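Local coordinates for tyrocidine synthetase 3 (Brevibacillus brevis, PDB 2JGP), which probably forms a peptide bond during tyrocidine assembly, as a carrier domain joined to the condensation domain of a nonribosomal peptide synthetase, at residues A[97-101]-A[102-106]; A[254-257]-A[258-262]; A[318-321]-A[322-325]; A[388-391]-A[392-396]. All coordinates share one frame; numbering follows the deposited sequence.

Contact 1 of 4, residues A[97-101]-A[102-106]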
loop_
_atom_site.group_PDB
_atom_site.type_symbol
_atom_site.label_atom_id
_atom_site.label_comp_id
_atom_site.label_asym_id
_atom_site.label_seq_id
_atom_site.Cartn_x
_atom_site.Cartn_y
_atom_site.Cartn_z
ATOM N N TYR A 97 -21.202 -13.373 -1.168
ATOM C CA TYR A 97 -20.675 -12.380 -0.238
ATOM C C TYR A 97 -20.446 -11.066 -0.971
ATOM O O TYR A 97 -20.132 -11.070 -2.164
ATOM C CB TYR A 97 -19.385 -12.889 0.396
ATOM C CG TYR A 97 -19.567 -14.211 1.100
ATOM C CD1 TYR A 97 -19.390 -15.413 0.423
ATOM C CD2 TYR A 97 -19.937 -14.259 2.439
ATOM C CE1 TYR A 97 -19.569 -16.632 1.066
ATOM C CE2 TYR A 97 -20.115 -15.470 3.093
ATOM C CZ TYR A 97 -19.935 -16.650 2.402
ATOM O OH TYR A 97 -20.112 -17.845 3.055
ATOM N N PRO A 98 -20.597 -9.931 -0.262
ATOM C CA PRO A 98 -20.338 -8.680 -0.957
ATOM C C PRO A 98 -18.891 -8.608 -1.433
ATOM O O PRO A 98 -18.001 -9.198 -0.812
ATOM C CB PRO A 98 -20.611 -7.609 0.113
ATOM C CG PRO A 98 -20.465 -8.321 1.421
ATOM C CD PRO A 98 -20.936 -9.719 1.158
ATOM N N VAL A 99 -18.662 -7.905 -2.535
ATOM C CA VAL A 99 -17.303 -7.539 -2.912
ATOM C C VAL A 99 -16.831 -6.367 -2.061
ATOM O O VAL A 99 -17.642 -5.610 -1.532
ATOM C CB VAL A 99 -17.195 -7.172 -4.404
ATOM C CG1 VAL A 99 -17.522 -8.377 -5.261
ATOM C CG2 VAL A 99 -18.106 -5.995 -4.743
ATOM N N SER A 100 -15.516 -6.246 -1.901
ATOM C CA SER A 100 -14.933 -5.042 -1.329
ATOM C C SER A 100 -15.090 -3.883 -2.317
ATOM O O SER A 100 -15.375 -4.091 -3.506
ATOM C CB SER A 100 -13.464 -5.265 -1.012
ATOM O OG SER A 100 -12.730 -5.507 -2.196
ATOM N N SER A 101 -14.906 -2.669 -1.813
ATOM C CA SER A 101 -14.965 -1.464 -2.636
ATOM C C SER A 101 -13.990 -1.555 -3.814
ATOM O O SER A 101 -14.356 -1.258 -4.949
ATOM C CB SER A 101 -14.668 -0.228 -1.776
ATOM O OG SER A 101 -14.749 0.955 -2.551
ATOM N N ALA A 102 -12.763 -2.001 -3.545
ATOM C CA ALA A 102 -11.736 -2.144 -4.587
ATOM C C ALA A 102 -12.116 -3.189 -5.642
ATOM O O ALA A 102 -11.958 -2.956 -6.836
ATOM C CB ALA A 102 -10.391 -2.483 -3.963
ATOM N N GLN A 103 -12.620 -4.334 -5.197
ATOM C CA GLN A 103 -13.135 -5.358 -6.116
ATOM C C GLN A 103 -14.281 -4.840 -6.988
ATOM O O GLN A 103 -14.378 -5.184 -8.176
ATOM C CB GLN A 103 -13.643 -6.562 -5.337
ATOM C CG GLN A 103 -12.577 -7.491 -4.802
ATOM C CD GLN A 103 -13.182 -8.675 -4.073
ATOM O OE1 GLN A 103 -14.156 -8.529 -3.333
ATOM N NE2 GLN A 103 -12.616 -9.854 -4.289
ATOM N N LYS A 104 -15.167 -4.040 -6.397
ATOM C CA LYS A 104 -16.318 -3.521 -7.134
ATOM C C LYS A 104 -15.865 -2.680 -8.325
ATOM O O LYS A 104 -16.393 -2.823 -9.428
ATOM C CB LYS A 104 -17.230 -2.699 -6.225
ATOM C CG LYS A 104 -18.505 -2.203 -6.914
ATOM C CD LYS A 104 -19.480 -1.623 -5.920
ATOM C CE LYS A 104 -20.772 -1.208 -6.582
ATOM N NZ LYS A 104 -21.774 -0.767 -5.582
ATOM N N ARG A 105 -14.885 -1.810 -8.095
ATOM C CA ARG A 105 -14.351 -0.946 -9.150
ATOM C C ARG A 105 -13.692 -1.760 -10.263
ATOM O O ARG A 105 -13.923 -1.503 -11.447
ATOM C CB ARG A 105 -13.354 0.058 -8.564
ATOM C CG ARG A 105 -12.625 0.887 -9.619
ATOM C CD ARG A 105 -12.127 2.216 -9.087
ATOM N NE ARG A 105 -11.899 3.156 -10.188
ATOM C CZ ARG A 105 -10.798 3.208 -10.939
ATOM N NH1 ARG A 105 -9.777 2.380 -10.718
ATOM N NH2 ARG A 105 -10.712 4.101 -11.919
ATOM N N MET A 106 -12.877 -2.741 -9.882
ATOM C CA MET A 106 -12.213 -3.608 -10.852
ATOM C C MET A 106 -13.221 -4.400 -11.673
ATOM O O MET A 106 -13.077 -4.508 -12.888
ATOM C CB MET A 106 -11.237 -4.568 -10.160
ATOM C CG MET A 106 -10.010 -3.897 -9.593
ATOM S SD MET A 106 -8.921 -5.110 -8.822
ATOM C CE MET A 106 -7.668 -4.042 -8.127
#

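Contact 2 of 4, residues A[254-257]-A[258-262]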
loop_
_atom_site.group_PDB
_atom_site.type_symbol
_atom_site.label_atom_id
_atom_site.label_comp_id
_atom_site.label_asym_id
_atom_site.label_seq_id
_atom_site.Cartn_x
_atom_site.Cartn_y
_atom_site.Cartn_z
ATOM N N LYS A 254 -13.421 -12.754 2.480
ATOM C CA LYS A 254 -14.866 -12.497 2.546
ATOM C C LYS A 254 -15.280 -11.920 3.906
ATOM O O LYS A 254 -16.239 -11.156 3.985
ATOM C CB LYS A 254 -15.680 -13.753 2.216
ATOM C CG LYS A 254 -15.610 -14.888 3.227
ATOM C CD LYS A 254 -16.356 -16.094 2.670
ATOM C CE LYS A 254 -16.583 -17.164 3.718
ATOM N NZ LYS A 254 -15.315 -17.783 4.175
ATOM N N ASP A 255 -14.542 -12.277 4.957
ATOM C CA ASP A 255 -14.772 -11.724 6.296
ATOM C C ASP A 255 -14.487 -10.223 6.291
ATOM O O ASP A 255 -15.260 -9.427 6.841
ATOM C CB ASP A 255 -13.884 -12.414 7.342
ATOM C CG ASP A 255 -14.138 -13.910 7.450
ATOM O OD1 ASP A 255 -15.311 -14.342 7.352
ATOM O OD2 ASP A 255 -13.156 -14.660 7.676
ATOM N N PHE A 256 -13.372 -9.842 5.672
ATOM C CA PHE A 256 -13.026 -8.435 5.497
ATOM C C PHE A 256 -14.080 -7.712 4.663
ATOM O O PHE A 256 -14.505 -6.619 5.027
ATOM C CB PHE A 256 -11.634 -8.283 4.847
ATOM C CG PHE A 256 -11.376 -6.916 4.269
ATOM C CD1 PHE A 256 -11.102 -5.832 5.100
ATOM C CD2 PHE A 256 -11.393 -6.712 2.898
ATOM C CE1 PHE A 256 -10.871 -4.581 4.572
ATOM C CE2 PHE A 256 -11.162 -5.469 2.364
ATOM C CZ PHE A 256 -10.900 -4.396 3.194
ATOM N N ALA A 257 -14.492 -8.313 3.544
ATOM C CA ALA A 257 -15.495 -7.701 2.654
ATOM C C ALA A 257 -16.858 -7.485 3.326
ATOM O O ALA A 257 -17.486 -6.428 3.169
ATOM C CB ALA A 257 -15.651 -8.529 1.371
ATOM N N VAL A 258 -17.311 -8.480 4.081
ATOM C CA VAL A 258 -18.554 -8.349 4.836
ATOM C C VAL A 258 -18.419 -7.239 5.875
ATOM O O VAL A 258 -19.321 -6.415 6.024
ATOM C CB VAL A 258 -18.967 -9.670 5.514
ATOM C CG1 VAL A 258 -20.158 -9.442 6.439
ATOM C CG2 VAL A 258 -19.317 -10.717 4.456
ATOM N N TRP A 259 -17.291 -7.210 6.585
ATOM C CA TRP A 259 -17.032 -6.141 7.552
ATOM C C TRP A 259 -17.073 -4.769 6.884
ATOM O O TRP A 259 -17.708 -3.849 7.392
ATOM C CB TRP A 259 -15.684 -6.315 8.279
ATOM C CG TRP A 259 -15.302 -5.054 8.990
ATOM C CD1 TRP A 259 -15.749 -4.632 10.205
ATOM C CD2 TRP A 259 -14.464 -4.004 8.485
ATOM N NE1 TRP A 259 -15.224 -3.399 10.503
ATOM C CE2 TRP A 259 -14.432 -2.988 9.466
ATOM C CE3 TRP A 259 -13.729 -3.829 7.304
ATOM C CZ2 TRP A 259 -13.693 -1.815 9.303
ATOM C CZ3 TRP A 259 -12.993 -2.660 7.142
ATOM C CH2 TRP A 259 -12.980 -1.672 8.135
ATOM N N GLN A 260 -16.404 -4.628 5.743
ATOM C CA GLN A 260 -16.346 -3.330 5.077
ATOM C C GLN A 260 -17.754 -2.833 4.727
ATOM O O GLN A 260 -18.064 -1.650 4.897
ATOM C CB GLN A 260 -15.454 -3.398 3.835
ATOM C CG GLN A 260 -15.065 -2.045 3.267
ATOM C CD GLN A 260 -14.385 -2.182 1.928
ATOM O OE1 GLN A 260 -14.968 -2.729 0.995
ATOM N NE2 GLN A 260 -13.142 -1.699 1.825
ATOM N N GLN A 261 -18.619 -3.739 4.272
ATOM C CA GLN A 261 -20.008 -3.368 3.961
ATOM C C GLN A 261 -20.781 -2.932 5.212
ATOM O O GLN A 261 -21.457 -1.905 5.200
ATOM C CB GLN A 261 -20.743 -4.520 3.284
ATOM C CG GLN A 261 -22.155 -4.164 2.851
ATOM C CD GLN A 261 -22.871 -5.332 2.228
ATOM O OE1 GLN A 261 -23.047 -6.374 2.862
ATOM N NE2 GLN A 261 -23.299 -5.164 0.982
ATOM N N GLU A 262 -20.684 -3.714 6.281
ATOM C CA GLU A 262 -21.314 -3.358 7.554
ATOM C C GLU A 262 -20.786 -2.026 8.063
ATOM O O GLU A 262 -21.560 -1.154 8.459
ATOM C CB GLU A 262 -21.053 -4.433 8.609
ATOM C CG GLU A 262 -21.771 -5.746 8.339
ATOM C CD GLU A 262 -21.287 -6.878 9.229
ATOM O OE1 GLU A 262 -21.981 -7.914 9.284
ATOM O OE2 GLU A 262 -20.216 -6.737 9.865
#

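Contact 3 of 4, residues A[318-321]-A[322-325]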
loop_
_atom_site.group_PDB
_atom_site.type_symbol
_atom_site.label_atom_id
_atom_site.label_comp_id
_atom_site.label_asym_id
_atom_site.label_seq_id
_atom_site.Cartn_x
_atom_site.Cartn_y
_atom_site.Cartn_z
ATOM N N LEU A 318 19.970 10.414 6.691
ATOM C CA LEU A 318 18.513 10.477 6.621
ATOM C C LEU A 318 17.877 9.673 7.753
ATOM O O LEU A 318 16.928 10.138 8.393
ATOM C CB LEU A 318 18.021 9.987 5.249
ATOM C CG LEU A 318 18.383 10.920 4.088
ATOM C CD1 LEU A 318 18.146 10.247 2.733
ATOM C CD2 LEU A 318 17.596 12.216 4.182
ATOM N N HIS A 319 18.412 8.480 8.013
ATOM C CA HIS A 319 17.970 7.675 9.161
ATOM C C HIS A 319 18.122 8.439 10.474
ATOM O O HIS A 319 17.204 8.457 11.291
ATOM C CB HIS A 319 18.741 6.349 9.244
ATOM C CG HIS A 319 18.174 5.266 8.379
ATOM N ND1 HIS A 319 16.990 4.623 8.675
ATOM C CD2 HIS A 319 18.622 4.718 7.224
ATOM C CE1 HIS A 319 16.737 3.722 7.742
ATOM N NE2 HIS A 319 17.709 3.763 6.849
ATOM N N GLN A 320 19.273 9.077 10.670
ATOM C CA GLN A 320 19.522 9.828 11.900
ATOM C C GLN A 320 18.627 11.070 11.992
ATOM O O GLN A 320 18.194 11.439 13.084
ATOM C CB GLN A 320 20.998 10.213 12.013
ATOM C CG GLN A 320 21.942 9.021 12.165
ATOM C CD GLN A 320 21.982 8.443 13.582
ATOM O OE1 GLN A 320 21.124 8.733 14.422
ATOM N NE2 GLN A 320 22.995 7.622 13.850
ATOM N N LEU A 321 18.340 11.706 10.852
ATOM C CA LEU A 321 17.423 12.854 10.836
ATOM C C LEU A 321 16.021 12.435 11.289
ATOM O O LEU A 321 15.367 13.145 12.064
ATOM C CB LEU A 321 17.349 13.489 9.441
ATOM C CG LEU A 321 16.350 14.649 9.313
ATOM C CD1 LEU A 321 16.693 15.782 10.268
ATOM C CD2 LEU A 321 16.283 15.146 7.881
ATOM N N ALA A 322 15.564 11.283 10.803
ATOM C CA ALA A 322 14.280 10.728 11.227
ATOM C C ALA A 322 14.277 10.479 12.737
ATOM O O ALA A 322 13.342 10.860 13.436
ATOM C CB ALA A 322 13.982 9.442 10.478
ATOM N N GLN A 323 15.337 9.832 13.217
ATOM C CA GLN A 323 15.535 9.569 14.637
ATOM C C GLN A 323 15.438 10.867 15.451
ATOM O O GLN A 323 14.755 10.929 16.483
ATOM C CB GLN A 323 16.921 8.928 14.847
ATOM C CG GLN A 323 16.987 7.832 15.892
ATOM C CD GLN A 323 17.010 8.355 17.295
ATOM O OE1 GLN A 323 18.000 8.202 18.012
ATOM N NE2 GLN A 323 15.917 8.979 17.711
ATOM N N ALA A 324 16.128 11.895 14.968
ATOM C CA ALA A 324 16.275 13.163 15.683
ATOM C C ALA A 324 14.982 13.980 15.734
ATOM O O ALA A 324 14.790 14.780 16.652
ATOM C CB ALA A 324 17.379 13.988 15.038
ATOM N N THR A 325 14.111 13.784 14.746
ATOM C CA THR A 325 12.886 14.579 14.612
ATOM C C THR A 325 11.619 13.831 15.022
ATOM O O THR A 325 10.512 14.353 14.858
ATOM C CB THR A 325 12.700 15.042 13.158
ATOM O OG1 THR A 325 12.736 13.902 12.292
ATOM C CG2 THR A 325 13.790 16.035 12.768
#

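Contact 4 of 4, residues A[388-391]-A[392-396]. With NA (sodium ion), chain F.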
loop_
_atom_site.group_PDB
_atom_site.type_symbol
_atom_site.label_atom_id
_atom_site.label_comp_id
_atom_site.label_asym_id
_atom_site.label_seq_id
_atom_site.Cartn_x
_atom_site.Cartn_y
_atom_site.Cartn_z
ATOM N N SER A 388 12.238 21.590 9.109
ATOM C CA SER A 388 11.882 20.940 10.368
ATOM C C SER A 388 10.382 21.042 10.661
ATOM O O SER A 388 9.736 20.033 10.964
ATOM C CB SER A 388 12.695 21.535 11.523
ATOM O OG SER A 388 12.392 20.869 12.736
ATOM N N GLU A 389 9.816 22.241 10.543
ATOM C CA GLU A 389 8.391 22.417 10.834
ATOM C C GLU A 389 7.514 21.809 9.733
ATOM O O GLU A 389 6.451 21.265 10.024
ATOM C CB GLU A 389 8.037 23.887 11.072
ATOM C CG GLU A 389 7.912 24.736 9.834
ATOM C CD GLU A 389 7.615 26.184 10.167
ATOM O OE1 GLU A 389 8.434 27.061 9.812
ATOM O OE2 GLU A 389 6.569 26.434 10.803
ATOM N N PHE A 390 7.958 21.903 8.480
ATOM C CA PHE A 390 7.252 21.262 7.364
ATOM C C PHE A 390 7.210 19.746 7.546
ATOM O O PHE A 390 6.161 19.114 7.353
ATOM C CB PHE A 390 7.903 21.597 6.019
ATOM C CG PHE A 390 7.271 20.879 4.860
ATOM C CD1 PHE A 390 5.945 21.126 4.523
ATOM C CD2 PHE A 390 7.981 19.932 4.130
ATOM C CE1 PHE A 390 5.346 20.455 3.465
ATOM C CE2 PHE A 390 7.386 19.257 3.072
ATOM C CZ PHE A 390 6.065 19.519 2.741
ATOM N N LEU A 391 8.348 19.168 7.922
ATOM C CA LEU A 391 8.424 17.734 8.190
ATOM C C LEU A 391 7.449 17.310 9.290
ATOM O O LEU A 391 6.852 16.239 9.220
ATOM C CB LEU A 391 9.852 17.323 8.564
ATOM C CG LEU A 391 10.028 15.873 9.040
ATOM C CD1 LEU A 391 9.583 14.888 7.966
ATOM C CD2 LEU A 391 11.466 15.606 9.464
ATOM N N GLN A 392 7.300 18.140 10.315
ATOM C CA GLN A 392 6.330 17.858 11.358
ATOM C C GLN A 392 4.901 17.923 10.835
ATOM O O GLN A 392 4.045 17.173 11.294
ATOM C CB GLN A 392 6.518 18.808 12.539
ATOM C CG GLN A 392 7.824 18.574 13.281
ATOM C CD GLN A 392 7.923 17.173 13.873
ATOM O OE1 GLN A 392 6.983 16.686 14.504
ATOM N NE2 GLN A 392 9.064 16.514 13.656
ATOM N N GLU A 393 4.640 18.807 9.872
ATOM C CA GLU A 393 3.328 18.843 9.224
ATOM C C GLU A 393 3.080 17.546 8.458
ATOM O O GLU A 393 1.996 16.964 8.546
ATOM C CB GLU A 393 3.206 20.048 8.292
ATOM C CG GLU A 393 3.292 21.392 8.997
ATOM C CD GLU A 393 3.156 22.558 8.041
ATOM O OE1 GLU A 393 3.142 22.331 6.810
ATOM O OE2 GLU A 393 3.076 23.700 8.525
ATOM N N VAL A 394 4.096 17.094 7.724
ATOM C CA VAL A 394 4.043 15.827 6.978
ATOM C C VAL A 394 3.772 14.648 7.905
ATOM O O VAL A 394 2.953 13.781 7.592
ATOM C CB VAL A 394 5.353 15.570 6.181
ATOM C CG1 VAL A 394 5.357 14.171 5.558
ATOM C CG2 VAL A 394 5.536 16.631 5.096
ATOM N N LYS A 395 4.437 14.630 9.056
ATOM C CA LYS A 395 4.214 13.584 10.050
ATOM C C LYS A 395 2.783 13.610 10.564
ATOM O O LYS A 395 2.119 12.572 10.623
ATOM C CB LYS A 395 5.168 13.750 11.233
ATOM C CG LYS A 395 4.818 12.884 12.433
ATOM C CD LYS A 395 5.697 13.205 13.623
ATOM C CE LYS A 395 5.388 12.287 14.789
ATOM N NZ LYS A 395 6.345 12.494 15.907
ATOM N N GLN A 396 2.326 14.796 10.955
ATOM C CA GLN A 396 0.991 14.972 11.508
ATOM C C GLN A 396 -0.093 14.568 10.511
ATOM O O GLN A 396 -1.052 13.882 10.869
ATOM C CB GLN A 396 0.787 16.428 11.952
ATOM C CG GLN A 396 -0.337 16.636 12.944
ATOM C CD GLN A 396 -0.233 15.719 14.162
ATOM O OE1 GLN A 396 -1.096 14.868 14.380
ATOM N NE2 GLN A 396 0.840 15.854 14.922
HETATM NA NA NA F . -2.204 12.985 14.651
HETATM O O HOH W 1 11.081 18.187 12.150
HETATM O O HOH W 2 4.308 24.841 10.773
HETATM O O HOH W 3 -1.019 12.718 16.653
HETATM O O HOH W 4 -3.362 11.312 14.119
#

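Contact 1 of 4, residues A[97-101]-A[102-106]
Ser100 O accepts from Lys104 N at 2.9 Å where the chain leaves the short strand 97-98 and winds into helix 101-113. Ser100 sits at the N-cap, its backbone still extended, while Ser101 already has helical angles. The next bond of the first turn runs from Arg105 N to Ser101 O. The amides at the start of a helix have no preceding carbonyl to bond, and a serine suits this place because its short hydroxyl can stand in: Gln103 N donates to Ser100 OG at 3.2 Å, nearly straight (163°). OG reaches that amide by sitting between the backbone N and the carbonyl carbon (chi1 64°), and it is also hydrogen-bonded to Tyr253 OH.

The glutamine answers in the other direction, which completes a capping box. Its side chain, extended beyond CG, runs back along the chain so that OE1 takes the N-H of Ser100 at 3.0 Å, in the plane of the amide and on a lone pair. The far side of that amide, NE2, donates to Ser223 O, so the group is fixed in rotation at both ends. Val99 lies over this arm, CB 3.5 Å from Gln103 OE1, and its CG2 rests 3.7 Å from Lys104 CB, the two side chains crossing nearly at right angles. Beyond that methylene the lysine leads away to a salt bridge with Glu160.

Contact 2 of 4, residues A[254-257]-A[258-262]
The rings of Phe256 and Trp259 meet at a slant on one flank of helix 253-263, neither stacked nor edge-to-face: the phenyl and the six-membered indole ring have centroids 6.0 Å apart and planes inclined at 33°. Their closest atoms are Phe256 CE1 and Trp259 CZ3, at 3.8 Å. At the edge of the indole, in its plane, lies the backbone O of Phe256, 3.7 Å from Trp259 CE3. This is an i to i+3 aromatic pair on an alpha-helix, and both rings lean the same way because each CG stands anti to its own backbone N (chi1 near 165°). Phe263 stacks on the indole, and Tyr253 and Phe371 meet the phenyl ring, so large flat residues suit this flank. Trp259 NE1 donates to Val85 O, which ties the indole to the segment around Val85 and Ile88.

One residue further on, the amide of Gln260 also reaches the phenyl ring. NE2 comes to 3.8 Å from Phe256 CZ, obliquely, with the amide plane 58° from that of the ring. A glutamine serves here because its other end, OE1, accepts from Ser101 N, joining this helix to the start of helix 101-113. Small Ala257 fits the buried side, where its methyl lies near Gln163. The helical bonds run regularly from i+4 to i, with Gln260 N to Phe256 O at 2.8 Å. On the side of Tyr97 and Pro98, Val258 CG2 presses to 3.1 Å from Lys254 O.

Contact 3 of 4, residues A[318-321]-A[322-325]
Leu321 O is taken twice by Thr325. The hydroxyl OG1 donates to it at 2.7 Å, from 27° out of the carbonyl plane, and the backbone N of the same threonine gives a weak bond at 3.0 Å, bent to 131° at the hydrogen. OG1 can turn back to this oxygen because it sits between the backbone N and the carbonyl carbon (chi1 55°). The same rotation leaves CG2 beside the backbone N, where it meets Leu321 CD1 at 3.8 Å, so threonine's two branches serve a polar and an apolar partner at once.

A threonine hydroxyl bonded to the carbonyl four residues back is a common helix feature; here, in the C-terminal part of helix 312-325, it reinforces a backbone bond that is itself weak. One residue earlier the bond is still normal, Ala324 N to Gln320 O at 2.8 Å. Leu321 is leucine because it faces the protein interior, touching Phe387, Ile506 and Pro510. Ala322 is small enough to fit against Val332 of the next helix, 329-345. Further out, OG1 has Thr327 OG1 as a second partner, and His319 is held through NE2 by Glu471.

Contact 4 of 4, residues A[388-391]-A[392-396]
Phe390 and Val394, one turn apart on helix 387-403, meet through a CH-pi contact. Val394 CG2 lies over one face of the ring, 4.0 Å from its centroid and displaced toward CZ and CE2. The branched valine suits this place because CG2, set beside the backbone N, points back along the helix to the phenyl, and Asn379 borders both residues.

The side chain of Glu393 can be followed from its root. CB lies 3.2 Å from Phe390 O, and CG passes 3.3 Å from Glu389 O, having been placed beside the backbone N by chi1 -63°. From there the chain runs straight out to the carboxylate. OE1 approaches Phe390 CD1 at 3.8 Å, the carboxylate turned 68° from the ring, and forms a salt bridge with Lys385. OE2 accepts from a water at 2.8 Å. That water also donates to Glu389 OE2, bridging two carboxylates whose like charges probably repel, an effect the water and Lys385 would be expected to ease; Glu389 OE1 accepts from Thr386 N.

On another side of the helix, a second water links Ser388 O, Ser388 OG and Gln392. The glutamine bends at chi2, and its NE2 donates to this water at 3.0 Å and also to Thr325 O, a double use that suits an amide. The extended, buried Lys395 carries NZ to Gly326 O and Tyr4 OH. Gln396, itself bent at chi2, offers OE1 to the sodium ion at 2.2 Å. With Asp400 one turn later and two waters, it completes an i, i+4 metal site on the helix.

Overall arrangement
From the N terminus the four contacts follow in series, none enclosing or crossing another, and each is local, so none closes a long loop. Contact 1 turns strand 97-98 into helix 101-113. Contact 2, on helix 253-263, lies beside it, their centres about 10 Å apart, so residues over 150 apart in sequence are brought together. Contacts 3 and 4 form a second pair, centres about 13 Å apart, where the end of helix 312-325 meets helix 387-403. The pairs stand far apart: the centres of contacts 1 and 3 are about 40 Å from each other, on opposite sides of the chain's centre. All four belong to the condensation domain.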